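Local coordinates for protein VESB protease (Vibrio cholerae, PDB 4LK4) that probably cleaves peptide bonds as a secreted serine endopeptidase of the trypsin-like S1 family, at residues S15-S19 against A20-S24; V51-A54 against A55-D59; V230-V234 against S235-D239. The protein carries 1 engineered substitution. One frame throughout, in Å; residues are numbered along the deposited sequence.

Interaction 1 (S15-S19 against A20-S24)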
loop_
_atom_site.group_PDB
_atom_site.type_symbol
_atom_site.label_atom_id
_atom_site.label_comp_id
_atom_site.label_asym_id
_atom_site.label_seq_id
_atom_site.Cartn_x
_atom_site.Cartn_y
_atom_site.Cartn_z
ATOM N N SER A 15 7.517 -14.198 -19.745
ATOM C CA SER A 15 7.830 -15.604 -19.707
ATOM C C SER A 15 7.494 -16.161 -18.325
ATOM O O SER A 15 7.597 -15.456 -17.334
ATOM C CB SER A 15 9.328 -15.770 -20.026
ATOM O OG SER A 15 9.825 -17.028 -19.595
ATOM N N ASN A 16 7.116 -17.437 -18.273
ATOM C CA ASN A 16 6.854 -18.086 -17.011
ATOM C C ASN A 16 8.070 -17.882 -16.089
ATOM O O ASN A 16 9.181 -18.145 -16.470
ATOM C CB ASN A 16 6.621 -19.593 -17.211
ATOM C CG ASN A 16 5.238 -19.946 -17.780
ATOM O OD1 ASN A 16 4.337 -19.114 -17.956
ATOM N ND2 ASN A 16 5.073 -21.232 -18.056
ATOM N N ALA A 17 7.872 -17.363 -14.892
ATOM C CA ALA A 17 9.007 -17.127 -14.006
ATOM C C ALA A 17 9.583 -18.438 -13.442
ATOM O O ALA A 17 8.933 -19.477 -13.483
ATOM C CB ALA A 17 8.597 -16.203 -12.875
ATOM N N ASN A 18 10.808 -18.360 -12.926
ATOM C CA ASN A 18 11.382 -19.410 -12.090
ATOM C C ASN A 18 11.055 -19.079 -10.630
ATOM O O ASN A 18 11.478 -18.039 -10.138
ATOM C CB ASN A 18 12.894 -19.449 -12.302
ATOM C CG ASN A 18 13.596 -20.380 -11.335
ATOM O OD1 ASN A 18 12.962 -21.098 -10.542
ATOM N ND2 ASN A 18 14.925 -20.383 -11.396
ATOM N N SER A 19 10.316 -19.955 -9.948
ATOM C CA SER A 19 9.661 -19.609 -8.658
ATOM C C SER A 19 10.598 -19.402 -7.486
ATOM O O SER A 19 10.267 -18.681 -6.529
ATOM C CB SER A 19 8.655 -20.684 -8.234
ATOM O OG SER A 19 9.330 -21.833 -7.749
ATOM N N ALA A 20 11.734 -20.080 -7.551
ATOM C CA ALA A 20 12.758 -19.950 -6.563
ATOM C C ALA A 20 13.369 -18.557 -6.604
ATOM O O ALA A 20 13.997 -18.151 -5.621
ATOM C CB ALA A 20 13.830 -21.004 -6.788
ATOM N N GLU A 21 13.197 -17.826 -7.711
ATOM C CA GLU A 21 13.716 -16.454 -7.814
ATOM C C GLU A 21 12.729 -15.430 -7.264
ATOM O O GLU A 21 13.054 -14.243 -7.123
ATOM C CB GLU A 21 14.104 -16.099 -9.264
ATOM C CG GLU A 21 15.428 -16.730 -9.739
ATOM C CD GLU A 21 15.616 -16.750 -11.263
ATOM O OE1 GLU A 21 15.328 -15.740 -11.943
ATOM O OE2 GLU A 21 16.068 -17.786 -11.794
ATOM N N TRP A 22 11.517 -15.882 -6.949
ATOM C CA TRP A 22 10.490 -14.971 -6.471
ATOM C C TRP A 22 9.754 -15.514 -5.241
ATOM O O TRP A 22 8.545 -15.666 -5.257
ATOM C CB TRP A 22 9.514 -14.693 -7.608
ATOM C CG TRP A 22 10.127 -14.014 -8.784
ATOM C CD1 TRP A 22 10.624 -14.597 -9.908
ATOM C CD2 TRP A 22 10.254 -12.612 -8.975
ATOM N NE1 TRP A 22 11.069 -13.644 -10.786
ATOM C CE2 TRP A 22 10.864 -12.415 -10.228
ATOM C CE3 TRP A 22 9.944 -11.497 -8.193
ATOM C CZ2 TRP A 22 11.159 -11.151 -10.714
ATOM C CZ3 TRP A 22 10.229 -10.257 -8.676
ATOM C CH2 TRP A 22 10.833 -10.089 -9.920
ATOM N N PRO A 23 10.494 -15.807 -4.165
ATOM C CA PRO A 23 9.818 -16.346 -2.984
ATOM C C PRO A 23 9.010 -15.287 -2.242
ATOM O O PRO A 23 8.084 -15.642 -1.495
ATOM C CB PRO A 23 10.964 -16.903 -2.138
ATOM C CG PRO A 23 12.164 -16.101 -2.532
ATOM C CD PRO A 23 11.945 -15.638 -3.949
ATOM N N SER A 24 9.308 -14.008 -2.489
ATOM C CA SER A 24 8.607 -12.919 -1.808
ATOM C C SER A 24 7.447 -12.308 -2.595
ATOM O O SER A 24 6.847 -11.342 -2.146
ATOM C CB SER A 24 9.609 -11.822 -1.409
ATOM O OG SER A 24 10.532 -12.268 -0.406
#

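Interaction 2 (V51-A54 against A55-D59)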
loop_
_atom_site.group_PDB
_atom_site.type_symbol
_atom_site.label_atom_id
_atom_site.label_comp_id
_atom_site.label_asym_id
_atom_site.label_seq_id
_atom_site.Cartn_x
_atom_site.Cartn_y
_atom_site.Cartn_z
ATOM N N VAL A 51 2.424 -6.634 3.612
ATOM C CA VAL A 51 2.545 -6.747 2.179
ATOM C C VAL A 51 2.477 -5.356 1.547
ATOM O O VAL A 51 1.681 -4.515 1.958
ATOM C CB VAL A 51 1.373 -7.564 1.664
ATOM C CG1 VAL A 51 1.267 -7.473 0.158
ATOM C CG2 VAL A 51 1.511 -9.002 2.128
ATOM N N LEU A 52 3.314 -5.127 0.548
ATOM C CA LEU A 52 3.389 -3.856 -0.166
ATOM C C LEU A 52 2.694 -4.035 -1.489
ATOM O O LEU A 52 2.888 -5.062 -2.174
ATOM C CB LEU A 52 4.841 -3.505 -0.438
ATOM C CG LEU A 52 5.110 -2.240 -1.244
ATOM C CD1 LEU A 52 4.498 -1.013 -0.589
ATOM C CD2 LEU A 52 6.611 -2.041 -1.454
ATOM N N THR A 53 1.867 -3.067 -1.852
ATOM C CA THR A 53 1.078 -3.166 -3.070
ATOM C C THR A 53 0.646 -1.779 -3.505
ATOM O O THR A 53 1.128 -0.800 -2.965
ATOM C CB THR A 53 -0.129 -4.099 -2.859
ATOM O OG1 THR A 53 -0.684 -4.433 -4.133
ATOM C CG2 THR A 53 -1.196 -3.440 -2.061
ATOM N N ALA A 54 -0.253 -1.694 -4.472
ATOM C CA ALA A 54 -0.688 -0.434 -5.054
ATOM C C ALA A 54 -1.986 -0.011 -4.375
ATOM O O ALA A 54 -2.798 -0.861 -4.038
ATOM C CB ALA A 54 -0.900 -0.617 -6.548
ATOM N N ALA A 55 -2.210 1.280 -4.140
ATOM C CA ALA A 55 -3.482 1.673 -3.471
ATOM C C ALA A 55 -4.703 1.445 -4.337
ATOM O O ALA A 55 -5.767 1.081 -3.831
ATOM C CB ALA A 55 -3.455 3.112 -3.011
ATOM N N HIS A 56 -4.591 1.656 -5.638
ATOM C CA HIS A 56 -5.804 1.551 -6.441
ATOM C C HIS A 56 -6.370 0.122 -6.556
ATOM O O HIS A 56 -7.515 -0.039 -6.918
ATOM C CB HIS A 56 -5.622 2.173 -7.814
ATOM C CG HIS A 56 -4.983 1.269 -8.794
ATOM N ND1 HIS A 56 -3.629 1.294 -9.043
ATOM C CD2 HIS A 56 -5.508 0.324 -9.610
ATOM C CE1 HIS A 56 -3.345 0.401 -9.969
ATOM N NE2 HIS A 56 -4.466 -0.202 -10.328
ATOM N N CYS A 57 -5.589 -0.900 -6.227
ATOM C CA CYS A 57 -6.116 -2.269 -6.072
ATOM C C CYS A 57 -7.302 -2.335 -5.099
ATOM O O CYS A 57 -8.080 -3.299 -5.116
ATOM C CB CYS A 57 -5.013 -3.195 -5.557
ATOM S SG CYS A 57 -3.654 -3.415 -6.733
ATOM N N PHE A 58 -7.425 -1.341 -4.219
ATOM C CA PHE A 58 -8.488 -1.348 -3.233
ATOM C C PHE A 58 -9.500 -0.234 -3.402
ATOM O O PHE A 58 -10.280 -0.020 -2.507
ATOM C CB PHE A 58 -7.887 -1.333 -1.824
ATOM C CG PHE A 58 -6.859 -2.384 -1.613
ATOM C CD1 PHE A 58 -7.227 -3.690 -1.476
ATOM C CD2 PHE A 58 -5.532 -2.071 -1.576
ATOM C CE1 PHE A 58 -6.305 -4.675 -1.303
ATOM C CE2 PHE A 58 -4.597 -3.049 -1.405
ATOM C CZ PHE A 58 -4.985 -4.366 -1.292
ATOM N N ASP A 59 -9.534 0.446 -4.553
ATOM C CA ASP A 59 -10.559 1.492 -4.781
ATOM C C ASP A 59 -11.947 0.989 -4.368
ATOM O O ASP A 59 -12.734 1.723 -3.740
ATOM C CB ASP A 59 -10.612 1.948 -6.250
ATOM C CG ASP A 59 -9.425 2.847 -6.669
ATOM O OD1 ASP A 59 -8.848 3.572 -5.835
ATOM O OD2 ASP A 59 -9.090 2.840 -7.881
#

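Interaction 3 (V230-V234 against S235-D239)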
loop_
_atom_site.group_PDB
_atom_site.type_symbol
_atom_site.label_atom_id
_atom_site.label_comp_id
_atom_site.label_asym_id
_atom_site.label_seq_id
_atom_site.Cartn_x
_atom_site.Cartn_y
_atom_site.Cartn_z
ATOM N N VAL A 230 4.088 2.834 -15.784
ATOM C CA VAL A 230 4.336 3.748 -14.696
ATOM C C VAL A 230 4.338 2.990 -13.378
ATOM O O VAL A 230 3.432 2.209 -13.100
ATOM C CB VAL A 230 3.268 4.818 -14.701
ATOM C CG1 VAL A 230 3.432 5.728 -13.509
ATOM C CG2 VAL A 230 3.342 5.598 -16.001
ATOM N N TYR A 231 5.352 3.251 -12.564
ATOM C CA TYR A 231 5.629 2.462 -11.366
ATOM C C TYR A 231 5.780 3.390 -10.182
ATOM O O TYR A 231 6.495 4.392 -10.253
ATOM C CB TYR A 231 6.916 1.654 -11.556
ATOM C CG TYR A 231 6.865 0.729 -12.745
ATOM C CD1 TYR A 231 7.161 1.181 -14.021
ATOM C CD2 TYR A 231 6.487 -0.592 -12.591
ATOM C CE1 TYR A 231 7.059 0.347 -15.110
ATOM C CE2 TYR A 231 6.408 -1.445 -13.660
ATOM C CZ TYR A 231 6.686 -0.975 -14.915
ATOM O OH TYR A 231 6.617 -1.874 -15.945
ATOM N N THR A 232 5.093 3.082 -9.089
ATOM C CA THR A 232 5.242 3.855 -7.896
ATOM C C THR A 232 6.680 3.666 -7.430
ATOM O O THR A 232 7.228 2.564 -7.506
ATOM C CB THR A 232 4.252 3.424 -6.826
ATOM O OG1 THR A 232 2.916 3.634 -7.304
ATOM C CG2 THR A 232 4.440 4.227 -5.559
ATOM N N ASN A 233 7.281 4.767 -6.989
ATOM C CA ASN A 233 8.672 4.833 -6.630
ATOM C C ASN A 233 8.945 4.441 -5.157
ATOM O O ASN A 233 8.720 5.230 -4.253
ATOM C CB ASN A 233 9.125 6.252 -6.910
ATOM C CG ASN A 233 10.559 6.507 -6.515
ATOM O OD1 ASN A 233 11.232 5.657 -5.906
ATOM N ND2 ASN A 233 11.047 7.695 -6.865
ATOM N N VAL A 234 9.447 3.231 -4.925
ATOM C CA VAL A 234 9.636 2.761 -3.572
ATOM C C VAL A 234 10.670 3.574 -2.776
ATOM O O VAL A 234 10.509 3.767 -1.551
ATOM C CB VAL A 234 9.989 1.267 -3.550
ATOM C CG1 VAL A 234 10.531 0.821 -2.195
ATOM C CG2 VAL A 234 8.764 0.453 -3.878
ATOM N N SER A 235 11.719 4.051 -3.435
ATOM C CA SER A 235 12.733 4.860 -2.726
ATOM C C SER A 235 12.119 6.080 -2.070
ATOM O O SER A 235 12.409 6.398 -0.923
ATOM C CB SER A 235 13.816 5.330 -3.662
ATOM O OG SER A 235 14.643 4.249 -3.986
ATOM N N TYR A 236 11.233 6.741 -2.804
ATOM C CA TYR A 236 10.639 7.983 -2.374
ATOM C C TYR A 236 9.702 7.722 -1.205
ATOM O O TYR A 236 9.318 8.660 -0.516
ATOM C CB TYR A 236 9.895 8.588 -3.580
ATOM C CG TYR A 236 9.120 9.866 -3.347
ATOM C CD1 TYR A 236 9.744 11.105 -3.397
ATOM C CD2 TYR A 236 7.778 9.836 -3.103
ATOM C CE1 TYR A 236 9.043 12.290 -3.186
ATOM C CE2 TYR A 236 7.058 11.007 -2.889
ATOM C CZ TYR A 236 7.705 12.227 -2.937
ATOM O OH TYR A 236 6.999 13.375 -2.739
ATOM N N PHE A 237 9.300 6.461 -1.007
ATOM C CA PHE A 237 8.260 6.119 -0.031
ATOM C C PHE A 237 8.717 5.310 1.198
ATOM O O PHE A 237 7.878 4.858 1.981
ATOM C CB PHE A 237 7.066 5.431 -0.742
ATOM C CG PHE A 237 6.102 6.409 -1.406
ATOM C CD1 PHE A 237 5.498 7.415 -0.674
ATOM C CD2 PHE A 237 5.821 6.321 -2.758
ATOM C CE1 PHE A 237 4.624 8.309 -1.285
ATOM C CE2 PHE A 237 4.981 7.209 -3.379
ATOM C CZ PHE A 237 4.369 8.207 -2.639
ATOM N N ARG A 238 10.024 5.175 1.407
ATOM C CA ARG A 238 10.540 4.351 2.494
ATOM C C ARG A 238 10.010 4.753 3.868
ATOM O O ARG A 238 9.630 3.878 4.657
ATOM C CB ARG A 238 12.060 4.368 2.473
ATOM C CG ARG A 238 12.659 3.740 1.217
ATOM C CD ARG A 238 12.197 2.314 1.056
ATOM N NE ARG A 238 12.392 1.590 2.302
ATOM C CZ ARG A 238 13.518 0.970 2.653
ATOM N NH1 ARG A 238 14.558 0.946 1.841
ATOM N NH2 ARG A 238 13.592 0.365 3.830
ATOM N N ASP A 239 9.965 6.057 4.155
ATOM C CA ASP A 239 9.439 6.520 5.427
ATOM C C ASP A 239 7.965 6.233 5.563
ATOM O O ASP A 239 7.497 5.878 6.661
ATOM C CB ASP A 239 9.666 8.026 5.633
ATOM C CG ASP A 239 11.131 8.376 5.817
ATOM O OD1 ASP A 239 11.971 7.466 5.987
ATOM O OD2 ASP A 239 11.438 9.568 5.769
#

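Interaction 1 (S15-S19 against A20-S24)
A17, N18 and S19 fold back on E21 and W22 in a short 3-10 turn. The turn belongs to the trypsin-like domain. It joins strand 15-16 to strand 25-30.

Two successive backbone bonds define the turn. E21 N gives its hydrogen to N18 O at 3.0 Å. W22 N does the same to S19 O at 3.1 Å. Both donors stand above the plane of the carbonyl they use. W22 N lies further out, 70° from the plane of the S19 carbonyl.

The tight side is the side of W22. The methyl of A17 lies obliquely to the indole, with CB 3.9 Å from W22 CD1. N18 O comes to the edge of the same ring, near its plane, and ends 3.6 Å from W22 CD1. The indole CG is anti to the carbonyl carbon of W22 (chi1 -63°), which turns the CD1 side of the ring toward A17 CB and N18 O. The W22 side chain also packs against T136 and A138 of strand 134-139 and P202 and V204 of strand 202-205. W22 NE1 makes a weak hydrogen bond with E157. The loop thus lays a large aromatic side chain on two strands of the second beta-barrel.

The loose side carries the polar side chains of N18 and E21, both exposed. With chi1 at 172° N18 points its amide forward along the turn. Its OD1 takes a weak hydrogen bond from A20 N at 3.4 Å, an Asx turn. The other end of the amide meets the extended side chain of E21, which crosses it at about a right angle. Here N18 ND2 makes a short but bent and weak bond to E21 OE2, at 2.9 Å.

Interaction 2 (V51-A54 against A55-D59)
T53 and A54 pack against C57 and F58, where strand 50-53 ends and the chain enters a 3-10 turn. Side-chain packing makes the contact; no hydrogen bond crosses it. T53 CG2 reaches the edge of the F58 ring near its plane, 3.5 Å from F58 CE2. The two side chains come from opposite directions. A chi1 of -166° sets T53 CG2 between the backbone N and the carbonyl carbon, on the F58 side. The methyl of A54 touches sulfur, with A54 CB 3.9 Å from C57 SG. C57 CB lies over one face of the F58 ring, offset toward its rim.

The hydrogen bonds lie within the turn or lead outward. F58 N binds A55 O at 3.0 Å, and D59 N binds H56 O at 3.1 Å. T53 OG1 is hydrogen-bonded to G42 O. H56 ND1 is hydrogen-bonded to D103 OD2.

One covalent link is present: C57 is in a disulfide with C41, which ties the turn to strand 39-46. The TAAHC sequence, the disulfide and the H56–D103 pair match the active-site histidine loop of trypsin-like proteases, with H56 probably the histidine of the catalytic triad.

Interaction 3 (V230-V234 against S235-D239)
N233 and Y236 cross at about a right angle where the chain leaves strand 229-233. The amide plane of N233 is turned 39° from the ring plane of Y236. It meets the start of that side chain, with N233 ND2 3.6 Å from Y236 CB. A chi1 of 177° swings the N233 amide toward the turn. This carries OD1 forward to Y236 N, which makes a weak hydrogen bond to it at 3.3 Å. The same N-H has a second weak bond, to N233 O. N233 ND2 is hydrogen-bonded to S182 O.

T232 and F237 also meet at about a right angle. The methyl carbon T232 CG2 comes obliquely to the ring, 3.7 Å from F237 CE2. N233 O approaches the same ring, 3.4 Å from F237 CD2. Y236 turns its edge onto a face of F237, and Y236 CD2 stands 3.7 Å above that plane, over its centre.

V234 and R238 pass each other at a slant. R238 is bent at chi2 and chi3, and V234 CG1 is 3.9 Å from R238 CD. F237 N is hydrogen-bonded to V234 O at 3.0 Å, which closes the turn. R238 NH1 is hydrogen-bonded to A121 O.

F237 occupies the N-cap position of helix 238-243, and its ring meets that of H92. Strand 229-233, flanked by strands 184-189 and 211-216, thus passes through one turn into this helix. S235 faces helix 125-128, with OG hydrogen-bonded to G122 O and R126 N.

The three contacts lie in series along one trypsin-like domain. Interactions 2 and 3 have centres about 13 Å apart and touch, with L52 CD2 4.1 Å from V234 CG2. I214 of strand 211-216 packs against both. D103 joins them: its side chain binds H56, and its backbone oxygen takes the hydroxyl of T232. Interaction 3 therefore borders the probable catalytic histidine–aspartate pair. H56 touches A199, which stands where this family has its catalytic serine and is probably the engineered position. Interaction 1 stands apart, its centre about 21 Å from that of interaction 2 and about 23 Å from that of interaction 3. It reaches the same sheet as interaction 3, while interaction 2 lies on the six-stranded barrel.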